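Side-chain contacts in fanconi-associated nuclease 1 homolog (Pseudomonas aeruginosa, PDB 5Y7Q), which is a bacterial relative of the Fanconi-associated nuclease FAN1, a multidomain protein that includes a VRR-NUC domain and is captured here with bound nucleic acid: residues C193-L198 / A241-F246; L377-P382 / R393-E398; F512-L515 / G521-A524. All coordinates share one frame; numbering follows the deposited sequence.

Interaction 1 (C193-L198 / A241-F246); sequences CDRLRL and AYLHLF
Arg195 and Leu198, on helix 190-201, reach across to Leu243 and Tyr242 of helix 236-253, a worked case of two helices joined by the ends of their side chains while their backbones stay well apart. The short axes pass 11.4 Å from each other, with their directions 114° apart. Early in the first segment, the weak salt bridge of Asp194 with Arg197 stays within the segment. Arg195 comes next. Its CB points neither to nor from the partner helix; the chain runs out extended, then turns at chi3 (-89°), which brings the guanidinium beside Leu243. Arg195 NE lies 3.8 Å from Leu243 CD1, the two side chains crossing at about a right angle, and the charge is met by a salt bridge from NH2 to Asp240, one turn earlier on the same partner helix. Leu198 ends the walk by splitting its two methyls. Leu198 CD1 sits over one face of the Tyr242 ring, 3.8 Å from the centroid in a CH-pi contact, while Leu198 CD2 packs against Leu243 CG at 3.9 Å. Leu204 and Phe233 also touch Leu198, and Leu275 of helix 273-292 touches Tyr242. Such a steeply crossed pair, apolar through Leu198 and edged by the arginine, is plain helix-helix packing between helices 190-201 and 236-253.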
loop_
_atom_site.group_PDB
_atom_site.type_symbol
_atom_site.label_atom_id
_atom_site.label_comp_id
_atom_site.label_asym_id
_atom_site.label_seq_id
_atom_site.Cartn_x
_atom_site.Cartn_y
_atom_site.Cartn_z
ATOM N N CYS A 193 -16.039 -6.972 14.933
ATOM C CA CYS A 193 -14.604 -7.200 15.080
ATOM C C CYS A 193 -13.793 -6.348 14.104
ATOM O O CYS A 193 -12.786 -5.736 14.486
ATOM C CB CYS A 193 -14.293 -8.676 14.881
ATOM S SG CYS A 193 -14.895 -9.649 16.254
ATOM N N ASP A 194 -14.194 -6.314 12.831
ATOM C CA ASP A 194 -13.454 -5.493 11.890
ATOM C C ASP A 194 -13.531 -4.026 12.294
ATOM O O ASP A 194 -12.540 -3.292 12.165
ATOM C CB ASP A 194 -13.951 -5.737 10.456
ATOM C CG ASP A 194 -13.540 -7.134 9.918
ATOM O OD1 ASP A 194 -12.635 -7.788 10.508
ATOM O OD2 ASP A 194 -14.129 -7.585 8.910
ATOM N N ARG A 195 -14.662 -3.598 12.856
ATOM C CA ARG A 195 -14.740 -2.229 13.342
ATOM C C ARG A 195 -13.761 -2.007 14.486
ATOM O O ARG A 195 -13.154 -0.930 14.586
ATOM C CB ARG A 195 -16.172 -1.884 13.761
ATOM C CG ARG A 195 -16.290 -0.497 14.330
ATOM C CD ARG A 195 -17.704 -0.132 14.699
ATOM N NE ARG A 195 -18.420 0.465 13.575
ATOM C CZ ARG A 195 -18.737 1.755 13.476
ATOM N NH1 ARG A 195 -18.407 2.623 14.438
ATOM N NH2 ARG A 195 -19.387 2.182 12.400
ATOM N N LEU A 196 -13.557 -3.025 15.339
ATOM C CA LEU A 196 -12.590 -2.863 16.425
ATOM C C LEU A 196 -11.159 -2.821 15.891
ATOM O O LEU A 196 -10.368 -1.960 16.289
ATOM C CB LEU A 196 -12.736 -3.976 17.456
ATOM C CG LEU A 196 -14.029 -4.148 18.270
ATOM C CD1 LEU A 196 -13.931 -5.460 19.039
ATOM C CD2 LEU A 196 -14.330 -2.987 19.235
ATOM N N ARG A 197 -10.823 -3.738 14.981
ATOM C CA ARG A 197 -9.527 -3.743 14.305
ATOM C C ARG A 197 -9.205 -2.382 13.684
ATOM O O ARG A 197 -8.113 -1.831 13.880
ATOM C CB ARG A 197 -9.534 -4.824 13.223
ATOM C CG ARG A 197 -8.176 -5.282 12.796
ATOM C CD ARG A 197 -8.263 -6.659 12.173
ATOM N NE ARG A 197 -9.261 -6.698 11.115
ATOM C CZ ARG A 197 -9.068 -6.232 9.893
ATOM N NH1 ARG A 197 -7.906 -5.695 9.575
ATOM N NH2 ARG A 197 -10.031 -6.296 8.994
ATOM N N LEU A 198 -10.150 -1.828 12.923
ATOM C CA LEU A 198 -9.893 -0.565 12.261
ATOM C C LEU A 198 -9.793 0.560 13.283
ATOM O O LEU A 198 -8.989 1.482 13.121
ATOM C CB LEU A 198 -10.970 -0.302 11.209
ATOM C CG LEU A 198 -11.273 1.174 10.984
ATOM C CD1 LEU A 198 -10.295 1.780 9.983
ATOM C CD2 LEU A 198 -12.717 1.446 10.584
ATOM N N ALA A 241 -17.445 6.386 8.133
ATOM C CA ALA A 241 -17.175 6.749 6.750
ATOM C C ALA A 241 -16.101 5.864 6.150
ATOM O O ALA A 241 -16.243 5.404 5.014
ATOM C CB ALA A 241 -16.781 8.221 6.647
ATOM N N TYR A 242 -15.002 5.640 6.881
ATOM C CA TYR A 242 -13.956 4.735 6.393
ATOM C C TYR A 242 -14.562 3.391 6.026
ATOM O O TYR A 242 -14.251 2.820 4.968
ATOM C CB TYR A 242 -12.864 4.560 7.463
ATOM C CG TYR A 242 -11.523 4.030 6.998
ATOM C CD1 TYR A 242 -11.377 2.729 6.559
ATOM C CD2 TYR A 242 -10.389 4.834 7.032
ATOM C CE1 TYR A 242 -10.144 2.241 6.129
ATOM C CE2 TYR A 242 -9.147 4.360 6.605
ATOM C CZ TYR A 242 -9.029 3.056 6.156
ATOM O OH TYR A 242 -7.799 2.560 5.735
ATOM N N LEU A 243 -15.476 2.890 6.876
ATOM C CA LEU A 243 -16.128 1.625 6.578
ATOM C C LEU A 243 -16.972 1.727 5.322
ATOM O O LEU A 243 -17.045 0.773 4.535
ATOM C CB LEU A 243 -16.972 1.173 7.756
ATOM C CG LEU A 243 -16.098 0.658 8.891
ATOM C CD1 LEU A 243 -16.929 0.418 10.120
ATOM C CD2 LEU A 243 -15.355 -0.600 8.455
ATOM N N HIS A 244 -17.605 2.876 5.097
ATOM C CA HIS A 244 -18.428 2.976 3.901
ATOM C C HIS A 244 -17.578 2.996 2.636
ATOM O O HIS A 244 -17.895 2.316 1.655
ATOM C CB HIS A 244 -19.324 4.195 3.946
ATOM C CG HIS A 244 -20.265 4.241 2.792
ATOM N ND1 HIS A 244 -20.380 5.336 1.964
ATOM C CD2 HIS A 244 -21.091 3.293 2.288
ATOM C CE1 HIS A 244 -21.264 5.075 1.018
ATOM N NE2 HIS A 244 -21.705 3.841 1.189
ATOM N N LEU A 245 -16.509 3.783 2.621
ATOM C CA LEU A 245 -15.655 3.778 1.447
ATOM C C LEU A 245 -15.107 2.391 1.219
ATOM O O LEU A 245 -15.230 1.845 0.118
ATOM C CB LEU A 245 -14.528 4.795 1.588
ATOM C CG LEU A 245 -15.017 6.224 1.837
ATOM C CD1 LEU A 245 -13.845 7.169 2.015
ATOM C CD2 LEU A 245 -15.909 6.665 0.694
ATOM N N PHE A 246 -14.562 1.773 2.272
ATOM C CA PHE A 246 -14.011 0.422 2.148
ATOM C C PHE A 246 -15.019 -0.517 1.512
ATOM O O PHE A 246 -14.703 -1.233 0.551
ATOM C CB PHE A 246 -13.581 -0.086 3.519
ATOM C CG PHE A 246 -12.892 -1.423 3.494
ATOM C CD1 PHE A 246 -13.623 -2.602 3.539
ATOM C CD2 PHE A 246 -11.511 -1.505 3.479
ATOM C CE1 PHE A 246 -12.988 -3.831 3.532
ATOM C CE2 PHE A 246 -10.874 -2.746 3.474
ATOM C CZ PHE A 246 -11.612 -3.899 3.503
#

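Interaction 2 (L377-P382 / R393-E398); sequences LCLAFP and REHLEE
His395 sends its CG away from the backbone N (chi1 173°), carrying the imidazole out from helix 388-396 toward strand 374-380, where Leu377 and Leu379 receive it. Both leucines hold CG beside the backbone N and anti to the carbonyl carbon (chi1 -79° and -70°), a setting that carries the CD2 methyl of each up to a ring nitrogen of the histidine. Two residues apart on one strand, they lie on the same side of it, and the ring is shared between them. Leu379 CD2 lies over a face of the imidazole, 4.0 Å from the centroid and displaced toward the rim, in a CH-pi contact whose nearest ring atom is His395 ND1 at 3.6 Å. Leu377 comes in obliquely, its CD2 3.6 Å from His395 NE2 and its CD1 3.9 Å from His395 CD2. Val392 and Ala391, earlier on the same helix, extend the apolar surface under Leu377 and Leu379 respectively. The strand itself is an edge of the mixed sheet, bonded through its backbone to strand 569-577. Away from the leucines, Arg393 NH1 bridges Glu397 OE2, just past the helix end, at 2.6 Å and also bonds Val403 O, while Glu394 is a weaker partner. The contact between helix and sheet edge is thus nonpolar, one of methyl-to-ring dispersion, and uses neither imidazole nitrogen in a hydrogen bond across the two segments.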
loop_
_atom_site.group_PDB
_atom_site.type_symbol
_atom_site.label_atom_id
_atom_site.label_comp_id
_atom_site.label_asym_id
_atom_site.label_seq_id
_atom_site.Cartn_x
_atom_site.Cartn_y
_atom_site.Cartn_z
ATOM N N LEU A 377 26.446 1.410 -25.099
ATOM C CA LEU A 377 27.167 0.191 -24.772
ATOM C C LEU A 377 26.668 -0.923 -25.670
ATOM O O LEU A 377 25.457 -1.101 -25.820
ATOM C CB LEU A 377 26.963 -0.224 -23.320
ATOM C CG LEU A 377 27.725 0.463 -22.204
ATOM C CD1 LEU A 377 27.409 -0.249 -20.900
ATOM C CD2 LEU A 377 29.191 0.398 -22.506
ATOM N N CYS A 378 27.597 -1.672 -26.253
ATOM C CA CYS A 378 27.283 -2.849 -27.048
ATOM C C CYS A 378 27.849 -4.042 -26.282
ATOM O O CYS A 378 29.070 -4.224 -26.219
ATOM C CB CYS A 378 27.870 -2.706 -28.451
ATOM S SG CYS A 378 27.697 -4.107 -29.557
ATOM N N LEU A 379 26.966 -4.848 -25.691
ATOM C CA LEU A 379 27.366 -5.888 -24.756
ATOM C C LEU A 379 26.997 -7.268 -25.270
ATOM O O LEU A 379 26.039 -7.437 -26.033
ATOM C CB LEU A 379 26.706 -5.698 -23.396
ATOM C CG LEU A 379 27.173 -4.524 -22.563
ATOM C CD1 LEU A 379 26.348 -4.515 -21.303
ATOM C CD2 LEU A 379 28.658 -4.668 -22.264
ATOM N N ALA A 380 27.745 -8.262 -24.790
ATOM C CA ALA A 380 27.492 -9.643 -25.172
ATOM C C ALA A 380 26.063 -10.031 -24.817
ATOM O O ALA A 380 25.463 -9.484 -23.892
ATOM C CB ALA A 380 28.478 -10.578 -24.473
ATOM N N PHE A 381 25.501 -10.951 -25.589
ATOM C CA PHE A 381 24.200 -11.503 -25.238
ATOM C C PHE A 381 24.378 -12.553 -24.145
ATOM O O PHE A 381 25.128 -13.521 -24.345
ATOM C CB PHE A 381 23.516 -12.104 -26.454
ATOM C CG PHE A 381 22.034 -12.289 -26.276
ATOM C CD1 PHE A 381 21.207 -11.192 -26.100
ATOM C CD2 PHE A 381 21.471 -13.555 -26.280
ATOM C CE1 PHE A 381 19.848 -11.350 -25.933
ATOM C CE2 PHE A 381 20.111 -13.721 -26.112
ATOM C CZ PHE A 381 19.300 -12.613 -25.940
ATOM N N PRO A 382 23.717 -12.404 -22.987
ATOM C CA PRO A 382 24.114 -13.197 -21.806
ATOM C C PRO A 382 23.915 -14.699 -21.953
ATOM O O PRO A 382 24.863 -15.465 -21.720
ATOM C CB PRO A 382 23.228 -12.618 -20.688
ATOM C CG PRO A 382 22.554 -11.388 -21.279
ATOM C CD PRO A 382 22.499 -11.615 -22.743
ATOM N N ARG A 393 25.997 -3.119 -14.726
ATOM C CA ARG A 393 26.691 -3.051 -13.447
ATOM C C ARG A 393 27.972 -3.884 -13.468
ATOM O O ARG A 393 29.008 -3.448 -12.954
ATOM C CB ARG A 393 25.767 -3.506 -12.323
ATOM C CG ARG A 393 26.240 -3.053 -10.970
ATOM C CD ARG A 393 25.959 -4.107 -9.954
ATOM N NE ARG A 393 26.633 -5.347 -10.294
ATOM C CZ ARG A 393 27.881 -5.629 -9.932
ATOM N NH1 ARG A 393 28.583 -4.748 -9.224
ATOM N NH2 ARG A 393 28.437 -6.783 -10.284
ATOM N N GLU A 394 27.932 -5.076 -14.073
ATOM C CA GLU A 394 29.153 -5.871 -14.201
ATOM C C GLU A 394 30.167 -5.166 -15.083
ATOM O O GLU A 394 31.358 -5.101 -14.758
ATOM C CB GLU A 394 28.845 -7.253 -14.779
ATOM C CG GLU A 394 28.288 -8.252 -13.773
ATOM C CD GLU A 394 29.370 -8.895 -12.920
ATOM O OE1 GLU A 394 30.565 -8.774 -13.284
ATOM O OE2 GLU A 394 29.015 -9.522 -11.893
ATOM N N HIS A 395 29.710 -4.630 -16.211
ATOM C CA HIS A 395 30.645 -4.084 -17.188
ATOM C C HIS A 395 31.361 -2.849 -16.641
ATOM O O HIS A 395 32.551 -2.643 -16.908
ATOM C CB HIS A 395 29.899 -3.772 -18.488
ATOM C CG HIS A 395 30.722 -3.049 -19.500
ATOM N ND1 HIS A 395 31.597 -3.699 -20.345
ATOM C CD2 HIS A 395 30.809 -1.731 -19.802
ATOM C CE1 HIS A 395 32.184 -2.812 -21.131
ATOM N NE2 HIS A 395 31.726 -1.611 -20.820
ATOM N N LEU A 396 30.655 -2.030 -15.861
ATOM C CA LEU A 396 31.222 -0.814 -15.302
ATOM C C LEU A 396 32.119 -1.076 -14.099
ATOM O O LEU A 396 32.939 -0.222 -13.757
ATOM C CB LEU A 396 30.090 0.126 -14.897
ATOM C CG LEU A 396 29.280 0.758 -16.020
ATOM C CD1 LEU A 396 28.165 1.611 -15.435
ATOM C CD2 LEU A 396 30.206 1.583 -16.872
ATOM N N GLU A 397 31.974 -2.224 -13.442
ATOM C CA GLU A 397 32.789 -2.542 -12.278
ATOM C C GLU A 397 34.149 -3.027 -12.752
ATOM O O GLU A 397 34.232 -4.041 -13.450
ATOM C CB GLU A 397 32.100 -3.606 -11.434
ATOM C CG GLU A 397 32.725 -3.880 -10.082
ATOM C CD GLU A 397 31.925 -4.913 -9.279
ATOM O OE1 GLU A 397 32.119 -6.135 -9.511
ATOM O OE2 GLU A 397 31.089 -4.491 -8.438
ATOM N N GLU A 398 35.204 -2.299 -12.377
ATOM C CA GLU A 398 36.600 -2.604 -12.684
ATOM C C GLU A 398 37.395 -2.556 -11.390
ATOM O O GLU A 398 36.816 -2.314 -10.320
ATOM C CB GLU A 398 37.180 -1.603 -13.682
ATOM C CG GLU A 398 36.652 -1.738 -15.094
ATOM C CD GLU A 398 36.864 -0.470 -15.918
ATOM O OE1 GLU A 398 37.697 0.376 -15.515
ATOM O OE2 GLU A 398 36.189 -0.312 -16.963
#

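Interaction 3 (F512-L515 / G521-A524); sequences FERL and GNRA
Asn522 lies against Arg514 and Leu515, and its side chain can be followed outward as an example of an amide at the end of helix 519-522 lying back against helix 505-517. Asn522 CB points toward that helix and lies 4.0 Å from Arg514 O. At CG, placed beside the backbone N by chi1 of -64°, the group forks. Asn522 ND2 donates to Arg514 O, 3.2 Å away, but the N-H...O angle of 133° makes the bond weak. Asn522 OD1 lies over one face of the Arg514 guanidinium, offset toward the rim, with Arg514 NH2 3.3 Å distant; the angle is too poor for a hydrogen bond, and the amide and guanidinium planes are 37° apart. That guanidinium also makes a cation-pi contact with Trp558 of helix 553-564, a helix that touches Asn522 as well. Leu515 supplies the apolar part, its CD1 3.7 Å from Arg523 CA and 3.9 Å from Arg523 CB. The segments belong to the VRR-NUC domain and lie about 5 Å, nearest atom to nearest atom, from the bound nucleic acid. The side-chain oxygen OD1 of Asn522, near the guanidinium, may add a mild electrostatic attraction to the weak bond and the packing of Leu515 on Arg523.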
loop_
_atom_site.group_PDB
_atom_site.type_symbol
_atom_site.label_atom_id
_atom_site.label_comp_id
_atom_site.label_asym_id
_atom_site.label_seq_id
_atom_site.Cartn_x
_atom_site.Cartn_y
_atom_site.Cartn_z
ATOM N N PHE A 512 17.600 15.890 -0.645
ATOM C CA PHE A 512 16.740 15.738 0.531
ATOM C C PHE A 512 15.619 16.772 0.537
ATOM O O PHE A 512 14.466 16.460 0.877
ATOM C CB PHE A 512 17.583 15.830 1.805
ATOM C CG PHE A 512 18.498 14.650 2.004
ATOM C CD1 PHE A 512 18.479 13.576 1.110
ATOM C CD2 PHE A 512 19.352 14.595 3.085
ATOM C CE1 PHE A 512 19.316 12.481 1.275
ATOM C CE2 PHE A 512 20.178 13.492 3.266
ATOM C CZ PHE A 512 20.167 12.438 2.362
ATOM N N GLU A 513 15.926 18.005 0.136
ATOM C CA GLU A 513 14.881 19.014 0.056
ATOM C C GLU A 513 13.910 18.716 -1.079
ATOM O O GLU A 513 12.710 19.001 -0.954
ATOM C CB GLU A 513 15.498 20.402 -0.103
ATOM C CG GLU A 513 14.772 21.496 0.672
ATOM C CD GLU A 513 15.416 21.795 2.023
ATOM O OE1 GLU A 513 16.599 22.210 2.054
ATOM O OE2 GLU A 513 14.732 21.607 3.054
ATOM N N ARG A 514 14.388 18.129 -2.180
ATOM C CA ARG A 514 13.455 17.781 -3.252
ATOM C C ARG A 514 12.475 16.702 -2.802
ATOM O O ARG A 514 11.274 16.782 -3.092
ATOM C CB ARG A 514 14.204 17.324 -4.507
ATOM C CG ARG A 514 13.296 17.172 -5.734
ATOM C CD ARG A 514 14.065 16.753 -6.979
ATOM N NE ARG A 514 13.348 15.744 -7.757
ATOM C CZ ARG A 514 12.542 16.004 -8.784
ATOM N NH1 ARG A 514 12.328 17.265 -9.184
ATOM N NH2 ARG A 514 11.947 14.989 -9.408
ATOM N N LEU A 515 12.972 15.685 -2.093
ATOM C CA LEU A 515 12.097 14.642 -1.567
ATOM C C LEU A 515 11.063 15.218 -0.603
ATOM O O LEU A 515 9.856 14.965 -0.744
ATOM C CB LEU A 515 12.941 13.570 -0.886
ATOM C CG LEU A 515 12.163 12.388 -0.330
ATOM C CD1 LEU A 515 11.173 11.849 -1.372
ATOM C CD2 LEU A 515 13.147 11.324 0.093
ATOM N N GLY A 521 5.601 11.880 -4.839
ATOM C CA GLY A 521 5.875 11.961 -6.263
ATOM C C GLY A 521 7.350 11.892 -6.582
ATOM O O GLY A 521 7.749 11.609 -7.718
ATOM N N ASN A 522 8.173 12.228 -5.593
ATOM C CA ASN A 522 9.618 12.274 -5.751
ATOM C C ASN A 522 10.392 11.128 -5.109
ATOM O O ASN A 522 11.618 11.110 -5.207
ATOM C CB ASN A 522 10.123 13.613 -5.234
ATOM C CG ASN A 522 9.583 14.762 -6.060
ATOM O OD1 ASN A 522 9.414 14.616 -7.271
ATOM N ND2 ASN A 522 9.275 15.889 -5.418
ATOM N N ARG A 523 9.750 10.184 -4.434
ATOM C CA ARG A 523 10.585 9.158 -3.829
ATOM C C ARG A 523 11.062 8.128 -4.833
ATOM O O ARG A 523 11.967 7.360 -4.503
ATOM C CB ARG A 523 9.850 8.467 -2.690
ATOM C CG ARG A 523 8.493 7.945 -3.061
ATOM C CD ARG A 523 7.689 7.727 -1.824
ATOM N NE ARG A 523 8.365 6.839 -0.883
ATOM C CZ ARG A 523 7.819 6.418 0.255
ATOM N NH1 ARG A 523 6.580 6.804 0.597
ATOM N NH2 ARG A 523 8.517 5.615 1.050
ATOM N N ALA A 524 10.510 8.114 -6.046
ATOM C CA ALA A 524 10.894 7.175 -7.093
ATOM C C ALA A 524 11.440 7.903 -8.319
ATOM O O ALA A 524 11.211 9.102 -8.513
ATOM C CB ALA A 524 9.713 6.307 -7.517
#

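Interaction 1 and interaction 3 are each partly buried, whereas interaction 2 lies at the surface, its centre about 35 Å from that of the chain. None shares an element with another: interaction 1 pairs two helices distant in sequence, interaction 2 sets a helix on the edge strand of the mixed sheet, and interaction 3 joins consecutive helices across a short turn. Methyl-to-ring contact serves both the first and the second, with tyrosine in one and histidine in the other, while only interaction 3 has a hydrogen bond across its segments, and a weak one. Interactions 1 and 2 are on opposite sides of the chain's centre, about 52 Å apart between centres.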